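Local coordinates for protein ATP-dependent DNA helicase uvsW (Enterobacteria phage T4, PDB 2OCA) that couples ATP hydrolysis to 3'-5' unwinding of duplex DNA, driving branch migration of Holliday junctions in phage T4 recombination-dependent repair and the reorganization of stalled replication forks, at residues A[304-309]-A[454-459]; A[310-315]-A[458-463]; A[320-325]-A[473-478]. The protein carries 1 engineered substitution. All coordinates share one frame; numbering follows the deposited sequence.

Interaction 1: A[304-309]-A[454-459]; sequences LRYPDE and LIDDAG. Unlike the reference sequence in segment 454-459: Asp457 (reference Ser).
Leu304 sits level with Asp456, and Arg305 with Asp457, near the ends of the parallel strands 298-305 and 450-457. The backbone of Leu304 spans two residues of its neighbour: its N donates to Ile455 O at 2.9 Å in a nearly straight bond, while its O accepts from Asp457 N at 2.8 Å. Tyr306 N, donating to Asp457 O, carries the pairing one step past the strand end. On one face of the sheet the Leu304 side chain lies alongside that of Asp456, both pointing the same way, and Trp335 of helix 330-344 packs on the leucine.

On the other face Arg305 meets Asp457, an aspartate where the reference sequence has serine. With CG anti to the backbone N (chi1 -169°), the arginine chain then bends at chi2 and chi3, which lays CD against the carboxylate and brings Arg305 NE to 3.3 Å from Asp457 OD1 in a salt bridge, the two planes 36° apart. The guanidinium also reaches main-chain oxygens, NE weakly toward Asp457 O and NH2 weakly toward Gly459 O. Asp457 OD1 additionally receives Gly459 N, closing an Asx turn, and OD2 is bonded to Tyr471 OH. Asp308 OD1 joins the network through Arg305 NH1.

Tyr306 turns its ring edge to Asp456, and its OH donates to Asp456 OD1 at 2.7 Å, from above the carboxylate plane; the same oxygen forms a salt bridge with Arg332. Adjacent parallel strands inside a seven-stranded sheet flanked by helices are characteristic of a RecA-like fold, here the C-terminal of the helicase's two RecA-like domains.

Interaction 2: A[310-315]-A[458-463]; sequences FTTKLK and AGVKPK
At Thr311, chi1 of -86° sets OG1 anti to the carbonyl carbon and CG2 anti to the backbone N, an orientation in which both branches face the loop that follows strand 450-457. Val460 of that loop lies across Thr311, the two side chains meeting obliquely, although the model places their methyls too close for the detail of this approach to be trusted. The methylene chain of Lys315 borders the same valine at the outer margin.

The hydroxyl of Thr311 donates to Gly459 O at 3.3 Å, approaching from well above the carbonyl plane.

Ala458 occupies the inner side of the contact, where its methyl faces two neighbouring apolar groups of helix 308-314. Leu314 CD2 lies 3.9 Å from Ala458 CB, and Phe310 presents its ring edge there, Phe310 CE2 being 4.0 Å from Ala458 CB. The phenyl ring is itself stacked with that of Tyr306, and Leu314 continues into the packing with Ile325 of helix 319-327.

A water joins the main chains, donating to Thr311 O and to Ala458 O at 2.7 Å each. The threonine carbonyl belongs to the last turn of the helix, where its bond from Lys315 N is weak, and the water supplements it. The chemistry implies that the helix end is fixed to the loop mainly through Thr311, which offers it both hydroxyl and methyl, with Phe310 and Leu314 against Ala458 as an apolar flank; a long hydroxyl bond and a bridging water serve buried main-chain oxygens, while Lys315 lies at the exposed side.

Interaction 3: A[320-325]-A[473-478]; sequences QEEIKI and HLNYLL
Glu322 reaches from helix 319-327 to the start of helix 476-490, with Asn475, Tyr476 and Leu477 gathered round its carboxylate. From CB, which is directed toward the other segment, CG continues anti to the backbone N (chi1 -168°), and the chain stays extended beyond it, carrying the acid across the gap between the helices. The side chain also touches Leu314 of helix 308-314 on its way. Glu322 CD lies by Asn475 CB at the N-cap, 3.6 Å from it.

There the two oxygens divide the work. Glu322 OE1 takes Tyr476 N at 2.7 Å through its syn lone pair; it also lies at the edge of the Tyr476 ring, near its plane. Glu322 OE2 accepts twice: from Leu477 N at 3.0 Å in a nearly straight bond, on the syn side but 32° out of the carboxylate plane, and from Asn475 ND2, also at 3.0 Å, from above that plane. The two donors come from opposite faces of the plane, a grip that would restrain rotation of the group about its CG-CD bond.

Asn475 holds the N-cap position of helix 476-490, so Glu322 binds the first two main-chain N-H groups that a helix start presents. This joins helix 319-327 to helix 476-490 within the C-terminal RecA-like domain. The N-H-rich helix start would probably favour the ionised form of this buried carboxylate.

Asn475 is fixed in turn by strand 450-457 and its exit: OD1 accepts from Ala458 N, and ND2 donates also to Asp456 O. Beside the polar centre, Ile323 CG1 packs at 4.3 Å against Leu477 CD2, while Leu477 also leans on Tyr319 and Ile326 of the glutamate's own helix.

Interactions 1 and 3 are buried, whereas interaction 2 lies partly at the surface. Interactions 1 and 2 share Ala458 and Gly459 and both use helix 308-314: the first relies on regular strand pairing backed by ionic groups, the second on apolar side chains, a hydroxyl and a water. They meet where Asp308 forms a salt bridge with Lys461. Interaction 3 involves the next helix, 319-327, and sets one carboxylate against two main-chain N-H groups and an amide, beside a small apolar contact. Asn475 ties it to interaction 1 through Asp456 O and to both others through Ala458 N, while Val460 N bonds to His473 O between the loops of interactions 2 and 3.

Interaction 1: A[304-309]-A[454-459]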
loop_
_atom_site.group_PDB
_atom_site.type_symbol
_atom_site.label_atom_id
_atom_site.label_comp_id
_atom_site.label_asym_id
_atom_site.label_seq_id
_atom_site.Cartn_x
_atom_site.Cartn_y
_atom_site.Cartn_z
ATOM N N LEU A 304 -19.168 -11.834 -2.764
ATOM C CA LEU A 304 -20.507 -11.495 -2.327
ATOM C C LEU A 304 -21.123 -12.744 -1.698
ATOM O O LEU A 304 -21.495 -13.675 -2.416
ATOM C CB LEU A 304 -21.308 -11.055 -3.545
ATOM C CG LEU A 304 -22.497 -10.127 -3.351
ATOM C CD1 LEU A 304 -22.076 -8.868 -2.595
ATOM C CD2 LEU A 304 -23.048 -9.766 -4.735
ATOM N N ARG A 305 -21.220 -12.769 -0.366
ATOM C CA ARG A 305 -21.770 -13.931 0.332
ATOM C C ARG A 305 -23.292 -13.909 0.447
ATOM O O ARG A 305 -23.884 -12.872 0.729
ATOM C CB ARG A 305 -21.173 -14.057 1.742
ATOM C CG ARG A 305 -21.501 -15.393 2.417
ATOM C CD ARG A 305 -20.818 -16.501 1.663
ATOM N NE ARG A 305 -21.560 -17.758 1.621
ATOM C CZ ARG A 305 -21.857 -18.472 2.692
ATOM N NH1 ARG A 305 -21.480 -18.044 3.882
ATOM N NH2 ARG A 305 -22.506 -19.616 2.574
ATOM N N TYR A 306 -23.911 -15.070 0.253
ATOM C CA TYR A 306 -25.359 -15.193 0.331
ATOM C C TYR A 306 -25.840 -15.828 1.637
ATOM O O TYR A 306 -25.062 -16.407 2.384
ATOM C CB TYR A 306 -25.875 -16.018 -0.857
ATOM C CG TYR A 306 -25.788 -15.289 -2.171
ATOM C CD1 TYR A 306 -24.558 -14.873 -2.673
ATOM C CD2 TYR A 306 -26.938 -14.977 -2.890
ATOM C CE1 TYR A 306 -24.469 -14.157 -3.860
ATOM C CE2 TYR A 306 -26.867 -14.263 -4.075
ATOM C CZ TYR A 306 -25.627 -13.850 -4.558
ATOM O OH TYR A 306 -25.547 -13.109 -5.721
ATOM N N PRO A 307 -27.140 -15.699 1.938
ATOM C CA PRO A 307 -27.670 -16.289 3.165
ATOM C C PRO A 307 -27.473 -17.791 3.123
ATOM O O PRO A 307 -27.715 -18.415 2.099
ATOM C CB PRO A 307 -29.143 -15.909 3.115
ATOM C CG PRO A 307 -29.113 -14.582 2.425
ATOM C CD PRO A 307 -28.144 -14.826 1.301
ATOM N N ASP A 308 -27.047 -18.378 4.235
ATOM C CA ASP A 308 -26.832 -19.816 4.274
ATOM C C ASP A 308 -28.034 -20.604 3.755
ATOM O O ASP A 308 -27.871 -21.658 3.153
ATOM C CB ASP A 308 -26.487 -20.264 5.692
ATOM C CG ASP A 308 -25.227 -19.590 6.226
ATOM O OD1 ASP A 308 -24.540 -18.886 5.444
ATOM O OD2 ASP A 308 -24.914 -19.766 7.425
ATOM N N GLU A 309 -29.241 -20.094 3.963
ATOM C CA GLU A 309 -30.417 -20.820 3.502
ATOM C C GLU A 309 -30.532 -20.821 1.978
ATOM O O GLU A 309 -30.976 -21.806 1.379
ATOM C CB GLU A 309 -31.685 -20.235 4.119
ATOM C CG GLU A 309 -32.893 -21.142 3.945
ATOM C CD GLU A 309 -34.183 -20.498 4.426
ATOM O OE1 GLU A 309 -34.268 -20.174 5.637
ATOM O OE2 GLU A 309 -35.106 -20.316 3.591
ATOM N N LEU A 454 -16.917 -9.395 -9.528
ATOM C CA LEU A 454 -17.851 -9.910 -8.539
ATOM C C LEU A 454 -17.960 -11.432 -8.569
ATOM O O LEU A 454 -18.242 -12.046 -9.599
ATOM C CB LEU A 454 -19.230 -9.278 -8.737
ATOM C CG LEU A 454 -19.252 -7.748 -8.907
ATOM C CD1 LEU A 454 -20.692 -7.283 -9.076
ATOM C CD2 LEU A 454 -18.614 -7.046 -7.704
ATOM N N ILE A 455 -17.706 -12.037 -7.419
ATOM C CA ILE A 455 -17.783 -13.472 -7.279
ATOM C C ILE A 455 -18.975 -13.720 -6.387
ATOM O O ILE A 455 -19.048 -13.193 -5.282
ATOM C CB ILE A 455 -16.536 -14.033 -6.603
ATOM C CG1 ILE A 455 -15.298 -13.658 -7.417
ATOM C CG2 ILE A 455 -16.652 -15.542 -6.466
ATOM C CD1 ILE A 455 -13.996 -14.154 -6.810
ATOM N N ASP A 456 -19.924 -14.504 -6.873
ATOM C CA ASP A 456 -21.113 -14.806 -6.091
ATOM C C ASP A 456 -20.830 -16.031 -5.246
ATOM O O ASP A 456 -20.822 -17.152 -5.750
ATOM C CB ASP A 456 -22.300 -15.038 -7.028
ATOM C CG ASP A 456 -22.699 -13.769 -7.772
ATOM O OD1 ASP A 456 -23.272 -12.863 -7.135
ATOM O OD2 ASP A 456 -22.425 -13.663 -8.985
ATOM N N ASP A 457 -20.583 -15.798 -3.957
ATOM C CA ASP A 457 -20.269 -16.868 -3.013
ATOM C C ASP A 457 -21.508 -17.446 -2.357
ATOM O O ASP A 457 -22.010 -16.900 -1.375
ATOM C CB ASP A 457 -19.330 -16.351 -1.920
ATOM C CG ASP A 457 -18.935 -17.431 -0.925
ATOM O OD1 ASP A 457 -19.560 -18.518 -0.936
ATOM O OD2 ASP A 457 -18.002 -17.189 -0.124
ATOM N N ALA A 458 -21.994 -18.553 -2.904
ATOM C CA ALA A 458 -23.160 -19.227 -2.364
ATOM C C ALA A 458 -22.729 -20.640 -1.983
ATOM O O ALA A 458 -23.482 -21.603 -2.148
ATOM C CB ALA A 458 -24.273 -19.268 -3.401
ATOM N N GLY A 459 -21.504 -20.754 -1.475
ATOM C CA GLY A 459 -20.981 -22.050 -1.081
ATOM C C GLY A 459 -21.669 -22.570 0.166
ATOM O O GLY A 459 -22.124 -21.783 0.985
#

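Interaction 2: A[310-315]-A[458-463]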
loop_
_atom_site.group_PDB
_atom_site.type_symbol
_atom_site.label_atom_id
_atom_site.label_comp_id
_atom_site.label_asym_id
_atom_site.label_seq_id
_atom_site.Cartn_x
_atom_site.Cartn_y
_atom_site.Cartn_z
ATOM N N PHE A 310 -30.139 -19.709 1.360
ATOM C CA PHE A 310 -30.161 -19.574 -0.093
ATOM C C PHE A 310 -29.172 -20.602 -0.640
ATOM O O PHE A 310 -29.406 -21.270 -1.647
ATOM C CB PHE A 310 -29.707 -18.170 -0.490
ATOM C CG PHE A 310 -29.495 -17.997 -1.966
ATOM C CD1 PHE A 310 -30.567 -17.736 -2.810
ATOM C CD2 PHE A 310 -28.225 -18.147 -2.519
ATOM C CE1 PHE A 310 -30.376 -17.629 -4.179
ATOM C CE2 PHE A 310 -28.025 -18.042 -3.887
ATOM C CZ PHE A 310 -29.099 -17.784 -4.717
ATOM N N THR A 311 -28.056 -20.694 0.063
ATOM C CA THR A 311 -26.971 -21.607 -0.231
ATOM C C THR A 311 -27.421 -23.061 -0.344
ATOM O O THR A 311 -27.038 -23.777 -1.263
ATOM C CB THR A 311 -25.936 -21.478 0.881
ATOM O OG1 THR A 311 -25.045 -20.403 0.562
ATOM C CG2 THR A 311 -25.185 -22.755 1.083
ATOM N N THR A 312 -28.246 -23.486 0.604
ATOM C CA THR A 312 -28.737 -24.853 0.650
ATOM C C THR A 312 -29.774 -25.175 -0.409
ATOM O O THR A 312 -29.880 -26.326 -0.847
ATOM C CB THR A 312 -29.288 -25.157 2.054
ATOM O OG1 THR A 312 -28.188 -25.268 2.963
ATOM C CG2 THR A 312 -30.055 -26.457 2.074
ATOM N N LYS A 313 -30.530 -24.168 -0.832
ATOM C CA LYS A 313 -31.551 -24.383 -1.853
ATOM C C LYS A 313 -30.949 -24.410 -3.261
ATOM O O LYS A 313 -31.448 -25.102 -4.152
ATOM C CB LYS A 313 -32.626 -23.295 -1.756
ATOM C CG LYS A 313 -33.350 -23.288 -0.413
ATOM C CD LYS A 313 -34.858 -23.083 -0.558
ATOM C CE LYS A 313 -35.230 -21.622 -0.833
ATOM N NZ LYS A 313 -34.903 -20.719 0.314
ATOM N N LEU A 314 -29.861 -23.670 -3.445
ATOM C CA LEU A 314 -29.192 -23.596 -4.732
ATOM C C LEU A 314 -28.443 -24.881 -5.097
ATOM O O LEU A 314 -28.370 -25.261 -6.271
ATOM C CB LEU A 314 -28.218 -22.420 -4.733
ATOM C CG LEU A 314 -27.641 -22.101 -6.112
ATOM C CD1 LEU A 314 -28.758 -21.650 -7.025
ATOM C CD2 LEU A 314 -26.581 -21.028 -6.002
ATOM N N LYS A 315 -27.890 -25.546 -4.087
ATOM C CA LYS A 315 -27.139 -26.776 -4.298
ATOM C C LYS A 315 -27.847 -27.769 -5.212
ATOM O O LYS A 315 -29.008 -28.114 -4.997
ATOM C CB LYS A 315 -26.844 -27.427 -2.957
ATOM C CG LYS A 315 -26.096 -28.726 -3.046
ATOM C CD LYS A 315 -25.810 -29.256 -1.657
ATOM C CE LYS A 315 -25.045 -30.555 -1.712
ATOM N NZ LYS A 315 -25.052 -31.226 -0.386
ATOM N N ALA A 458 -21.994 -18.553 -2.904
ATOM C CA ALA A 458 -23.160 -19.227 -2.364
ATOM C C ALA A 458 -22.729 -20.640 -1.983
ATOM O O ALA A 458 -23.482 -21.603 -2.148
ATOM C CB ALA A 458 -24.273 -19.268 -3.401
ATOM N N GLY A 459 -21.504 -20.754 -1.475
ATOM C CA GLY A 459 -20.981 -22.050 -1.081
ATOM C C GLY A 459 -21.669 -22.570 0.166
ATOM O O GLY A 459 -22.124 -21.783 0.985
ATOM N N VAL A 460 -21.740 -23.888 0.318
ATOM C CA VAL A 460 -22.397 -24.488 1.475
ATOM C C VAL A 460 -21.430 -24.818 2.605
ATOM O O VAL A 460 -20.479 -25.583 2.419
ATOM C CB VAL A 460 -23.141 -25.790 1.082
ATOM C CG1 VAL A 460 -23.879 -26.351 2.287
ATOM C CG2 VAL A 460 -24.117 -25.518 -0.051
ATOM N N LYS A 461 -21.684 -24.243 3.779
ATOM C CA LYS A 461 -20.841 -24.489 4.948
ATOM C C LYS A 461 -21.016 -25.924 5.403
ATOM O O LYS A 461 -22.066 -26.527 5.218
ATOM C CB LYS A 461 -21.218 -23.563 6.102
ATOM C CG LYS A 461 -20.868 -22.101 5.892
ATOM C CD LYS A 461 -21.421 -21.254 7.020
ATOM C CE LYS A 461 -21.264 -19.772 6.729
ATOM N NZ LYS A 461 -22.094 -18.916 7.631
ATOM N N PRO A 462 -19.974 -26.500 6.000
ATOM C CA PRO A 462 -20.068 -27.883 6.474
ATOM C C PRO A 462 -20.943 -27.993 7.725
ATOM O O PRO A 462 -21.053 -27.045 8.510
ATOM C CB PRO A 462 -18.609 -28.259 6.735
ATOM C CG PRO A 462 -17.992 -26.965 7.128
ATOM C CD PRO A 462 -18.612 -25.963 6.167
ATOM N N LYS A 463 -21.581 -29.147 7.895
ATOM C CA LYS A 463 -22.434 -29.372 9.057
ATOM C C LYS A 463 -21.587 -29.293 10.333
ATOM O O LYS A 463 -21.864 -28.494 11.227
ATOM C CB LYS A 463 -23.121 -30.746 8.966
ATOM C CG LYS A 463 -24.171 -30.872 7.870
HETATM O O HOH W 1 -25.068 -23.509 -3.140
#

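Interaction 3: A[320-325]-A[473-478]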
loop_
_atom_site.group_PDB
_atom_site.type_symbol
_atom_site.label_atom_id
_atom_site.label_comp_id
_atom_site.label_asym_id
_atom_site.label_seq_id
_atom_site.Cartn_x
_atom_site.Cartn_y
_atom_site.Cartn_z
ATOM N N GLN A 320 -26.201 -23.292 -16.001
ATOM C CA GLN A 320 -27.182 -22.498 -16.727
ATOM C C GLN A 320 -28.299 -22.037 -15.784
ATOM O O GLN A 320 -28.757 -20.893 -15.854
ATOM C CB GLN A 320 -27.779 -23.315 -17.888
ATOM C CG GLN A 320 -28.980 -22.651 -18.580
ATOM C CD GLN A 320 -30.108 -23.637 -18.941
ATOM O OE1 GLN A 320 -29.941 -24.501 -19.810
ATOM N NE2 GLN A 320 -31.261 -23.507 -18.267
ATOM N N GLU A 321 -28.746 -22.922 -14.898
ATOM C CA GLU A 321 -29.809 -22.549 -13.976
ATOM C C GLU A 321 -29.303 -21.510 -12.986
ATOM O O GLU A 321 -29.958 -20.496 -12.760
ATOM C CB GLU A 321 -30.334 -23.782 -13.226
ATOM C CG GLU A 321 -30.963 -24.831 -14.133
ATOM C CD GLU A 321 -31.372 -26.110 -13.406
ATOM O OE1 GLU A 321 -30.584 -26.615 -12.569
ATOM O OE2 GLU A 321 -32.478 -26.619 -13.691
ATOM N N GLU A 322 -28.129 -21.762 -12.417
ATOM C CA GLU A 322 -27.537 -20.862 -11.436
ATOM C C GLU A 322 -27.386 -19.437 -11.964
ATOM O O GLU A 322 -27.669 -18.479 -11.247
ATOM C CB GLU A 322 -26.175 -21.401 -10.977
ATOM C CG GLU A 322 -25.612 -20.687 -9.754
ATOM C CD GLU A 322 -24.218 -21.161 -9.379
ATOM O OE1 GLU A 322 -23.987 -22.393 -9.396
ATOM O OE2 GLU A 322 -23.360 -20.304 -9.051
ATOM N N ILE A 323 -26.927 -19.292 -13.206
ATOM C CA ILE A 323 -26.776 -17.957 -13.789
ATOM C C ILE A 323 -28.137 -17.258 -13.897
ATOM O O ILE A 323 -28.261 -16.063 -13.613
ATOM C CB ILE A 323 -26.112 -18.018 -15.194
ATOM C CG1 ILE A 323 -24.602 -18.202 -15.053
ATOM C CG2 ILE A 323 -26.352 -16.730 -15.951
ATOM C CD1 ILE A 323 -23.879 -18.337 -16.384
ATOM N N LYS A 324 -29.151 -18.006 -14.315
ATOM C CA LYS A 324 -30.486 -17.451 -14.436
ATOM C C LYS A 324 -30.946 -16.909 -13.092
ATOM O O LYS A 324 -31.396 -15.765 -13.001
ATOM C CB LYS A 324 -31.482 -18.512 -14.913
ATOM C CG LYS A 324 -31.553 -18.716 -16.421
ATOM C CD LYS A 324 -32.727 -19.644 -16.773
ATOM N N ILE A 325 -30.829 -17.742 -12.061
ATOM C CA ILE A 325 -31.238 -17.395 -10.699
ATOM C C ILE A 325 -30.506 -16.210 -10.066
ATOM O O ILE A 325 -31.134 -15.289 -9.540
ATOM C CB ILE A 325 -31.078 -18.611 -9.760
ATOM C CG1 ILE A 325 -32.029 -19.726 -10.191
ATOM C CG2 ILE A 325 -31.362 -18.207 -8.322
ATOM C CD1 ILE A 325 -31.674 -21.074 -9.620
ATOM N N HIS A 473 -19.508 -27.583 -0.398
ATOM C CA HIS A 473 -20.015 -27.557 -1.756
ATOM C C HIS A 473 -19.843 -26.158 -2.319
ATOM O O HIS A 473 -20.020 -25.167 -1.603
ATOM C CB HIS A 473 -21.499 -27.916 -1.757
ATOM C CG HIS A 473 -22.179 -27.700 -3.076
ATOM N ND1 HIS A 473 -22.077 -28.586 -4.126
ATOM C CD2 HIS A 473 -22.978 -26.695 -3.510
ATOM C CE1 HIS A 473 -22.786 -28.139 -5.148
ATOM N NE2 HIS A 473 -23.343 -26.993 -4.800
ATOM N N LEU A 474 -19.506 -26.080 -3.604
ATOM C CA LEU A 474 -19.323 -24.796 -4.267
ATOM C C LEU A 474 -20.346 -24.617 -5.372
ATOM O O LEU A 474 -20.637 -25.560 -6.122
ATOM C CB LEU A 474 -17.928 -24.717 -4.884
ATOM C CG LEU A 474 -16.725 -24.266 -4.056
ATOM C CD1 LEU A 474 -16.813 -24.803 -2.638
ATOM C CD2 LEU A 474 -15.446 -24.722 -4.749
ATOM N N ASN A 475 -20.922 -23.423 -5.457
ATOM C CA ASN A 475 -21.855 -23.153 -6.537
ATOM C C ASN A 475 -20.892 -22.843 -7.681
ATOM O O ASN A 475 -19.705 -22.624 -7.435
ATOM C CB ASN A 475 -22.761 -21.954 -6.209
ATOM C CG ASN A 475 -21.988 -20.735 -5.728
ATOM O OD1 ASN A 475 -21.311 -20.782 -4.706
ATOM N ND2 ASN A 475 -22.094 -19.640 -6.462
ATOM N N TYR A 476 -21.368 -22.830 -8.917
ATOM C CA TYR A 476 -20.471 -22.588 -10.045
ATOM C C TYR A 476 -19.765 -21.237 -10.087
ATOM O O TYR A 476 -18.562 -21.170 -10.362
ATOM C CB TYR A 476 -21.217 -22.818 -11.358
ATOM C CG TYR A 476 -21.496 -24.271 -11.610
ATOM C CD1 TYR A 476 -20.501 -25.109 -12.094
ATOM C CD2 TYR A 476 -22.738 -24.825 -11.310
ATOM C CE1 TYR A 476 -20.726 -26.462 -12.272
ATOM C CE2 TYR A 476 -22.974 -26.179 -11.486
ATOM C CZ TYR A 476 -21.958 -26.992 -11.970
ATOM O OH TYR A 476 -22.181 -28.334 -12.169
ATOM N N LEU A 477 -20.500 -20.167 -9.812
ATOM C CA LEU A 477 -19.907 -18.845 -9.855
ATOM C C LEU A 477 -18.772 -18.686 -8.859
ATOM O O LEU A 477 -17.888 -17.847 -9.054
ATOM C CB LEU A 477 -20.980 -17.774 -9.636
ATOM C CG LEU A 477 -22.104 -17.809 -10.688
ATOM C CD1 LEU A 477 -23.014 -16.613 -10.536
ATOM C CD2 LEU A 477 -21.494 -17.825 -12.065
ATOM N N LEU A 478 -18.776 -19.493 -7.799
ATOM C CA LEU A 478 -17.706 -19.409 -6.818
ATOM C C LEU A 478 -16.475 -20.139 -7.349
ATOM O O LEU A 478 -15.357 -19.621 -7.244
ATOM C CB LEU A 478 -18.153 -19.997 -5.475
ATOM C CG LEU A 478 -17.170 -19.952 -4.290
ATOM C CD1 LEU A 478 -16.778 -18.524 -3.935
ATOM C CD2 LEU A 478 -17.823 -20.626 -3.101
#